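Local coordinates for CYTH domain-containing protein (Pyrococcus horikoshii, PDB 2EEN), which is of unknown function but, as a CYTH-domain protein, probably binds a triphosphate-bearing substrate or other polyanion inside a tunnel of antiparallel strands, at residues E73-R78 / E148-L153; K132-E137 / R158-E163; T138-K141 / E145-E148. All coordinates share one frame; numbering follows the deposited sequence.

Interaction 1 of 3, residues E73-R78 / E148-L153; sequences EKSKTR and EAVEKL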
loop_
_atom_site.group_PDB
_atom_site.type_symbol
_atom_site.label_atom_id
_atom_site.label_comp_id
_atom_site.label_asym_id
_atom_site.label_seq_id
_atom_site.Cartn_x
_atom_site.Cartn_y
_atom_site.Cartn_z
ATOM N N GLU A 73 -2.737 28.150 -2.578
ATOM C CA GLU A 73 -4.067 28.752 -2.632
ATOM C C GLU A 73 -4.576 28.900 -4.063
ATOM O O GLU A 73 -5.784 28.973 -4.294
ATOM C CB GLU A 73 -4.051 30.138 -1.971
ATOM C CG GLU A 73 -2.955 30.332 -0.937
ATOM C CD GLU A 73 -1.566 30.363 -1.553
ATOM O OE1 GLU A 73 -1.297 31.268 -2.372
ATOM O OE2 GLU A 73 -0.742 29.483 -1.221
ATOM N N LYS A 74 -3.652 28.942 -5.016
ATOM C CA LYS A 74 -4.003 29.115 -6.421
ATOM C C LYS A 74 -4.083 27.832 -7.240
ATOM O O LYS A 74 -4.339 27.888 -8.444
ATOM C CB LYS A 74 -3.010 30.063 -7.097
ATOM C CG LYS A 74 -3.249 31.543 -6.828
ATOM C CD LYS A 74 -2.850 31.947 -5.423
ATOM C CE LYS A 74 -2.827 33.462 -5.292
ATOM N NZ LYS A 74 -4.105 34.074 -5.753
ATOM N N SER A 75 -3.864 26.683 -6.609
ATOM C CA SER A 75 -3.924 25.433 -7.355
ATOM C C SER A 75 -4.305 24.243 -6.463
ATOM O O SER A 75 -4.572 24.368 -5.279
ATOM C CB SER A 75 -2.560 25.196 -8.008
ATOM O OG SER A 75 -1.618 24.822 -7.004
ATOM N N LYS A 76 -4.364 23.061 -7.100
ATOM C CA LYS A 76 -4.683 21.844 -6.361
ATOM C C LYS A 76 -3.411 21.067 -5.995
ATOM O O LYS A 76 -3.442 19.897 -5.640
ATOM C CB LYS A 76 -5.561 20.968 -7.260
ATOM C CG LYS A 76 -6.860 21.658 -7.690
ATOM C CD LYS A 76 -7.611 20.855 -8.759
ATOM C CE LYS A 76 -7.812 19.389 -8.360
ATOM N NZ LYS A 76 -8.492 18.682 -9.441
ATOM N N THR A 77 -2.256 21.750 -6.138
ATOM C CA THR A 77 -0.976 21.097 -5.876
ATOM C C THR A 77 -0.890 20.562 -4.453
ATOM O O THR A 77 -1.201 21.249 -3.488
ATOM C CB THR A 77 0.145 22.113 -6.080
ATOM O OG1 THR A 77 0.108 22.611 -7.421
ATOM C CG2 THR A 77 1.498 21.443 -5.835
ATOM N N ARG A 78 -0.439 19.321 -4.347
ATOM C CA ARG A 78 -0.306 18.686 -3.051
ATOM C C ARG A 78 0.729 17.583 -3.116
ATOM O O ARG A 78 1.086 17.110 -4.195
ATOM C CB ARG A 78 -1.647 18.094 -2.634
ATOM C CG ARG A 78 -2.150 17.029 -3.587
ATOM C CD ARG A 78 -3.660 17.090 -3.696
ATOM N NE ARG A 78 -4.264 17.147 -2.375
ATOM C CZ ARG A 78 -5.519 17.511 -2.145
ATOM N NH1 ARG A 78 -6.309 17.847 -3.155
ATOM N NH2 ARG A 78 -5.977 17.554 -0.901
ATOM N N GLU A 148 5.241 29.993 -9.856
ATOM C CA GLU A 148 5.594 30.251 -11.254
ATOM C C GLU A 148 4.914 29.249 -12.185
ATOM O O GLU A 148 4.352 29.624 -13.218
ATOM C CB GLU A 148 7.110 30.151 -11.457
ATOM C CG GLU A 148 7.933 31.177 -10.700
ATOM C CD GLU A 148 9.428 30.930 -10.832
ATOM O OE1 GLU A 148 9.951 31.023 -11.965
ATOM O OE2 GLU A 148 10.079 30.636 -9.805
ATOM N N ALA A 149 4.981 27.972 -11.815
ATOM C CA ALA A 149 4.378 26.913 -12.618
ATOM C C ALA A 149 2.872 27.101 -12.731
ATOM O O ALA A 149 2.297 26.901 -13.796
ATOM C CB ALA A 149 4.686 25.548 -12.012
ATOM N N VAL A 150 2.235 27.474 -11.627
ATOM C CA VAL A 150 0.800 27.684 -11.631
ATOM C C VAL A 150 0.453 28.786 -12.620
ATOM O O VAL A 150 -0.481 28.656 -13.400
ATOM C CB VAL A 150 0.275 28.065 -10.227
ATOM C CG1 VAL A 150 -1.174 28.527 -10.317
ATOM C CG2 VAL A 150 0.385 26.863 -9.294
ATOM N N GLU A 151 1.218 29.873 -12.595
ATOM C CA GLU A 151 0.970 30.982 -13.505
ATOM C C GLU A 151 1.105 30.519 -14.951
ATOM O O GLU A 151 0.292 30.867 -15.808
ATOM C CB GLU A 151 1.956 32.120 -13.227
ATOM C CG GLU A 151 1.923 32.615 -11.789
ATOM C CD GLU A 151 2.843 33.796 -11.547
ATOM O OE1 GLU A 151 4.019 33.737 -11.967
ATOM O OE2 GLU A 151 2.391 34.783 -10.925
ATOM N N LYS A 152 2.127 29.716 -15.211
ATOM C CA LYS A 152 2.372 29.203 -16.550
ATOM C C LYS A 152 1.222 28.317 -17.017
ATOM O O LYS A 152 0.725 28.458 -18.136
ATOM C CB LYS A 152 3.673 28.407 -16.556
ATOM C CG LYS A 152 3.980 27.731 -17.861
ATOM C CD LYS A 152 5.171 26.818 -17.695
ATOM C CE LYS A 152 5.522 26.156 -18.998
ATOM N NZ LYS A 152 6.007 27.143 -20.005
ATOM N N LEU A 153 0.797 27.402 -16.155
ATOM C CA LEU A 153 -0.289 26.501 -16.514
ATOM C C LEU A 153 -1.636 27.203 -16.616
ATOM O O LEU A 153 -2.450 26.874 -17.481
ATOM C CB LEU A 153 -0.364 25.341 -15.517
ATOM C CG LEU A 153 0.461 24.100 -15.888
ATOM C CD1 LEU A 153 1.872 24.486 -16.315
ATOM C CD2 LEU A 153 0.500 23.154 -14.693
#
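The peptide unit joining Lys74 to Ser75 presents one of its faces to Val150 on helix 146-160; the helix comes to neither its other face nor its edges. CG1 of Val150 sits over the carbonyl oxygen, 3.7 Å from Lys74 O and well above the peptide plane. Both CB atoms flanking this peptide rise from that same face, and Val150 spreads its two methyls between them: CG1 lies 4.0 Å from Lys74 CB, while CG2 lies 3.6 Å from Ser75 CB. The valine torsion (chi1 170°) sets the methyls up for this, with CG2 beside its own backbone N. In the CYTH fold the loop joining strands 59-70 and 78-85 of the antiparallel sheet thus lies against helix 146-160, and Val4 of strand 3-9 also touches Val150. Ser75 OG closes an ST turn, accepting from Thr77 N at 3.3 Å with an N-H...O angle of 162°. Thr77 OG1 donates to it as well, at 2.8 Å, and Asp72 OD2 is a further hydrogen-bond partner. An alanine for Ser75 would keep CB on Val150 but would probably leave Thr77 N and OG1 without their acceptor and Asp72 without its hydroxyl mate.

Interaction 2 of 3, residues K132-E137 / R158-E163; sequences KFIEIE and RELGVE
Ile134 supplies about half of the buried surface, reaching from strand 131-139 to Leu160, at the end of helix 146-160, and Val162, just beyond it. Its two branches divide the work. The short branch packs against the valine: Ile134 CG2 is 3.5 Å from Val162 CG2, closer than two methyls usually come, and the side chains meet at a slant. The long branch runs on extended, because CG1 is anti to the backbone N (chi1 -180°) and the next torsion is also near 180°, and it ends with Ile134 CD1 4.2 Å from Leu160 CD1, a looser touch.

Between the two partners the backbone turns through a Schellman motif. Gly161 has a positive phi of 114°, and its N bonds back to Arg158 O at 3.1 Å. A CB there would be pressed into Leu160 O, so glycine fits the position. The turn brings Val162 round to the same isoleucine that Leu160 meets from the last helical turn. In the CYTH fold this is helix packing on the outside of the antiparallel sheet. Ile122 from the neighbouring strand, Leu157 from the helix and Ile14 and Val18 from helix 12-19 complete the apolar surroundings of Ile134. The next residue, Glu135, has its CB on the other face of the strand, near Lys7 and in weak, long ion pairs with Arg111 and Lys76. Such a charged face is consistent with the tunnel interior of CYTH relatives.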
loop_
_atom_site.group_PDB
_atom_site.type_symbol
_atom_site.label_atom_id
_atom_site.label_comp_id
_atom_site.label_asym_id
_atom_site.label_seq_id
_atom_site.Cartn_x
_atom_site.Cartn_y
_atom_site.Cartn_z
ATOM N N LYS A 132 -17.837 17.727 -18.091
ATOM C CA LYS A 132 -16.521 17.973 -18.671
ATOM C C LYS A 132 -15.613 18.937 -17.915
ATOM O O LYS A 132 -16.035 20.009 -17.475
ATOM C CB LYS A 132 -16.677 18.491 -20.100
ATOM C CG LYS A 132 -17.330 17.521 -21.056
ATOM C CD LYS A 132 -17.465 18.144 -22.439
ATOM C CE LYS A 132 -17.836 17.107 -23.489
ATOM N NZ LYS A 132 -19.090 16.385 -23.152
ATOM N N PHE A 133 -14.353 18.539 -17.784
ATOM C CA PHE A 133 -13.337 19.351 -17.128
ATOM C C PHE A 133 -12.053 19.231 -17.925
ATOM O O PHE A 133 -11.908 18.346 -18.771
ATOM C CB PHE A 133 -13.036 18.859 -15.713
ATOM C CG PHE A 133 -14.167 19.033 -14.753
ATOM C CD1 PHE A 133 -15.273 18.197 -14.815
ATOM C CD2 PHE A 133 -14.122 20.024 -13.783
ATOM C CE1 PHE A 133 -16.328 18.347 -13.923
ATOM C CE2 PHE A 133 -15.177 20.186 -12.879
ATOM C CZ PHE A 133 -16.279 19.341 -12.950
ATOM N N ILE A 134 -11.129 20.137 -17.645
ATOM C CA ILE A 134 -9.833 20.107 -18.286
ATOM C C ILE A 134 -8.805 20.315 -17.188
ATOM O O ILE A 134 -8.941 21.199 -16.337
ATOM C CB ILE A 134 -9.684 21.196 -19.369
ATOM C CG1 ILE A 134 -8.287 21.086 -19.997
ATOM C CG2 ILE A 134 -9.920 22.582 -18.776
ATOM C CD1 ILE A 134 -8.109 21.902 -21.249
ATOM N N GLU A 135 -7.790 19.464 -17.182
ATOM C CA GLU A 135 -6.744 19.575 -16.189
ATOM C C GLU A 135 -5.426 19.760 -16.902
ATOM O O GLU A 135 -5.286 19.396 -18.071
ATOM C CB GLU A 135 -6.689 18.320 -15.311
ATOM C CG GLU A 135 -7.808 18.246 -14.276
ATOM C CD GLU A 135 -7.638 17.097 -13.292
ATOM O OE1 GLU A 135 -6.484 16.700 -13.024
ATOM O OE2 GLU A 135 -8.657 16.602 -12.765
ATOM N N ILE A 136 -4.483 20.369 -16.201
ATOM C CA ILE A 136 -3.146 20.573 -16.728
ATOM C C ILE A 136 -2.187 20.357 -15.569
ATOM O O ILE A 136 -2.477 20.725 -14.424
ATOM C CB ILE A 136 -2.970 21.984 -17.344
ATOM C CG1 ILE A 136 -1.623 22.054 -18.073
ATOM C CG2 ILE A 136 -3.079 23.061 -16.261
ATOM C CD1 ILE A 136 -1.500 23.247 -19.013
ATOM N N GLU A 137 -1.051 19.736 -15.853
ATOM C CA GLU A 137 -0.078 19.457 -14.812
ATOM C C GLU A 137 1.353 19.481 -15.301
ATOM O O GLU A 137 1.631 19.268 -16.485
ATOM C CB GLU A 137 -0.345 18.084 -14.203
ATOM C CG GLU A 137 -0.392 16.980 -15.249
ATOM C CD GLU A 137 -0.040 15.620 -14.686
ATOM O OE1 GLU A 137 1.166 15.353 -14.493
ATOM O OE2 GLU A 137 -0.964 14.820 -14.437
ATOM N N ARG A 158 -6.174 29.279 -19.915
ATOM C CA ARG A 158 -6.971 30.444 -20.277
ATOM C C ARG A 158 -6.859 30.717 -21.773
ATOM O O ARG A 158 -7.818 31.167 -22.405
ATOM C CB ARG A 158 -6.544 31.664 -19.454
ATOM C CG ARG A 158 -7.087 31.623 -18.032
ATOM C CD ARG A 158 -6.860 32.916 -17.273
ATOM N NE ARG A 158 -7.662 32.929 -16.054
ATOM C CZ ARG A 158 -8.986 33.070 -16.037
ATOM N NH1 ARG A 158 -9.659 33.220 -17.171
ATOM N NH2 ARG A 158 -9.641 33.037 -14.884
ATOM N N GLU A 159 -5.701 30.416 -22.350
ATOM C CA GLU A 159 -5.512 30.625 -23.778
ATOM C C GLU A 159 -6.338 29.631 -24.590
ATOM O O GLU A 159 -6.545 29.819 -25.792
ATOM C CB GLU A 159 -4.036 30.501 -24.146
ATOM C CG GLU A 159 -3.186 31.644 -23.617
ATOM C CD GLU A 159 -3.327 32.962 -24.386
ATOM O OE1 GLU A 159 -4.064 33.046 -25.399
ATOM O OE2 GLU A 159 -2.644 33.920 -23.973
ATOM N N LEU A 160 -6.811 28.578 -23.930
ATOM C CA LEU A 160 -7.632 27.564 -24.583
ATOM C C LEU A 160 -9.117 27.857 -24.412
ATOM O O LEU A 160 -9.961 27.219 -25.039
ATOM C CB LEU A 160 -7.316 26.187 -24.009
ATOM C CG LEU A 160 -5.929 25.654 -24.365
ATOM C CD1 LEU A 160 -5.631 24.420 -23.523
ATOM C CD2 LEU A 160 -5.865 25.341 -25.854
ATOM N N GLY A 161 -9.433 28.820 -23.555
ATOM C CA GLY A 161 -10.820 29.178 -23.340
ATOM C C GLY A 161 -11.361 28.871 -21.958
ATOM O O GLY A 161 -12.531 29.135 -21.677
ATOM N N VAL A 162 -10.525 28.317 -21.088
ATOM C CA VAL A 162 -10.959 27.992 -19.734
ATOM C C VAL A 162 -11.167 29.275 -18.937
ATOM O O VAL A 162 -10.273 30.117 -18.862
ATOM C CB VAL A 162 -9.921 27.110 -19.016
ATOM C CG1 VAL A 162 -10.447 26.686 -17.658
ATOM C CG2 VAL A 162 -9.612 25.887 -19.868
ATOM N N GLU A 163 -12.346 29.412 -18.335
ATOM C CA GLU A 163 -12.686 30.604 -17.560
ATOM C C GLU A 163 -12.895 30.339 -16.075
ATOM O O GLU A 163 -12.499 31.143 -15.231
ATOM C CB GLU A 163 -13.955 31.245 -18.122
ATOM C CG GLU A 163 -13.823 31.773 -19.532
ATOM C CD GLU A 163 -15.146 32.261 -20.083
ATOM O OE1 GLU A 163 -15.832 33.037 -19.382
ATOM O OE2 GLU A 163 -15.501 31.871 -21.214
#

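Interaction 3 of 3, residues T138-K141 / E145-E148; sequences TLVK and EIPE
Val140 and Glu145 face each other across a short beta-to-alpha connection, in which only three residues separate the two segments as the chain leaves strand 131-139 and turns back into helix 146-160. Such a tight return in the CYTH domain lays the first turn of the helix beside the strand it has just left, and the contact is correspondingly uneven.

Its close-packed side is apolar. Val140 CG2 approaches Ile146 CG1 at 3.9 Å, and the two side chains cross at about a right angle, so a single methyl meets the shaft of the isoleucine. With chi1 at -62°, Val140 carries CG2 between its backbone N and carbonyl carbon and turns CG1 to another neighbour, Glu145 O, 4.1 Å away. Ala149, one turn along the helix, also packs against Val140, and Val4 of strand 3-9 touches both Val140 and Ile146. Ile71 and Asp72 cover Ile146 further, leaving it buried.

The other side is looser and more open to solvent. Here the stem of Glu145 passes Val140, the two CB atoms 4.1 Å apart, and then extends straight (chi2 -180°) to bring its carboxylate beside the backbone of Lys141. Glu145 OE1 lies 3.0 Å from Lys141 N and 3.5 Å from Lys141 CB, and the same oxygen accepts a hydrogen bond from the backbone N of Glu142, so the glutamate bridges back to the start of its own connecting turn. The lysine's charged end takes no part in this: its fully extended chain leads off the contact, putting Lys141 NZ 7.7 Å from Glu145 OE1.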
loop_
_atom_site.group_PDB
_atom_site.type_symbol
_atom_site.label_atom_id
_atom_site.label_comp_id
_atom_site.label_asym_id
_atom_site.label_seq_id
_atom_site.Cartn_x
_atom_site.Cartn_y
_atom_site.Cartn_z
ATOM N N THR A 138 2.256 19.733 -14.363
ATOM C CA THR A 138 3.683 19.750 -14.634
ATOM C C THR A 138 4.385 19.563 -13.301
ATOM O O THR A 138 3.847 19.931 -12.254
ATOM C CB THR A 138 4.137 21.077 -15.265
ATOM O OG1 THR A 138 5.508 20.956 -15.677
ATOM C CG2 THR A 138 4.013 22.221 -14.260
ATOM N N LEU A 139 5.577 18.982 -13.336
ATOM C CA LEU A 139 6.340 18.746 -12.118
ATOM C C LEU A 139 7.341 19.857 -11.846
ATOM O O LEU A 139 7.894 20.452 -12.769
ATOM C CB LEU A 139 7.078 17.408 -12.208
ATOM C CG LEU A 139 6.206 16.162 -12.374
ATOM C CD1 LEU A 139 7.086 14.926 -12.456
ATOM C CD2 LEU A 139 5.239 16.053 -11.203
ATOM N N VAL A 140 7.553 20.136 -10.562
ATOM C CA VAL A 140 8.502 21.152 -10.122
ATOM C C VAL A 140 9.259 20.542 -8.951
ATOM O O VAL A 140 8.715 19.718 -8.221
ATOM C CB VAL A 140 7.792 22.440 -9.653
ATOM C CG1 VAL A 140 7.015 23.054 -10.804
ATOM C CG2 VAL A 140 6.870 22.135 -8.490
ATOM N N LYS A 141 10.510 20.943 -8.765
ATOM C CA LYS A 141 11.303 20.378 -7.685
ATOM C C LYS A 141 11.011 20.994 -6.321
ATOM O O LYS A 141 10.765 20.277 -5.354
ATOM C CB LYS A 141 12.794 20.511 -8.004
ATOM C CG LYS A 141 13.698 19.796 -7.013
ATOM C CD LYS A 141 15.150 19.841 -7.453
ATOM C CE LYS A 141 16.031 19.054 -6.500
ATOM N NZ LYS A 141 17.452 19.053 -6.942
ATOM N N GLU A 145 8.795 26.916 -6.302
ATOM C CA GLU A 145 8.671 26.967 -7.751
ATOM C C GLU A 145 7.217 26.773 -8.202
ATOM O O GLU A 145 6.881 26.929 -9.362
ATOM C CB GLU A 145 9.558 25.873 -8.343
ATOM C CG GLU A 145 11.031 26.066 -7.986
ATOM C CD GLU A 145 11.849 24.955 -8.608
ATOM O OE1 GLU A 145 11.519 23.797 -8.403
ATOM O OE2 GLU A 145 12.839 25.261 -9.275
ATOM N N ILE A 146 6.346 26.392 -7.241
ATOM C CA ILE A 146 4.942 26.137 -7.590
ATOM C C ILE A 146 4.231 27.387 -8.129
ATOM O O ILE A 146 3.526 27.359 -9.130
ATOM C CB ILE A 146 4.223 25.642 -6.335
ATOM C CG1 ILE A 146 4.700 24.233 -5.969
ATOM C CG2 ILE A 146 2.705 25.576 -6.588
ATOM C CD1 ILE A 146 4.027 23.710 -4.701
ATOM N N PRO A 147 4.391 28.548 -7.470
ATOM C CA PRO A 147 3.724 29.756 -7.960
ATOM C C PRO A 147 3.980 30.051 -9.438
ATOM O O PRO A 147 3.043 30.322 -10.185
ATOM C CB PRO A 147 4.266 30.841 -7.033
ATOM C CG PRO A 147 4.405 30.100 -5.736
ATOM C CD PRO A 147 5.062 28.810 -6.182
ATOM N N GLU A 148 5.241 29.993 -9.856
ATOM C CA GLU A 148 5.594 30.251 -11.254
ATOM C C GLU A 148 4.914 29.249 -12.185
ATOM O O GLU A 148 4.352 29.624 -13.218
ATOM C CB GLU A 148 7.110 30.151 -11.457
ATOM C CG GLU A 148 7.933 31.177 -10.700
ATOM C CD GLU A 148 9.428 30.930 -10.832
ATOM O OE1 GLU A 148 9.951 31.023 -11.965
ATOM O OE2 GLU A 148 10.079 30.636 -9.805
#

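How the interactions relate
All three contacts use helix 146-160, which packs along one side of the antiparallel sheet. Interactions 1 and 3 lie at its beginning, their centres about 7 Å apart, and share Glu148; Thr77 CG2 also meets Ile146 CD1 at 3.6 Å. Interaction 2 lies at the far end, about 13 Å from interaction 1 and 18 Å from interaction 3, centre to centre. Leu153 CB ties 1 to 2 by packing on Ile136 CG2 at 3.6 Å. Along the chain, interaction 3 nests inside the loop that interaction 2 closes, and the segments of 1 and 2 alternate. The helix therefore packs against strand 131-139 and its continuation near both ends, and against loop 73-78 some 70 residues earlier.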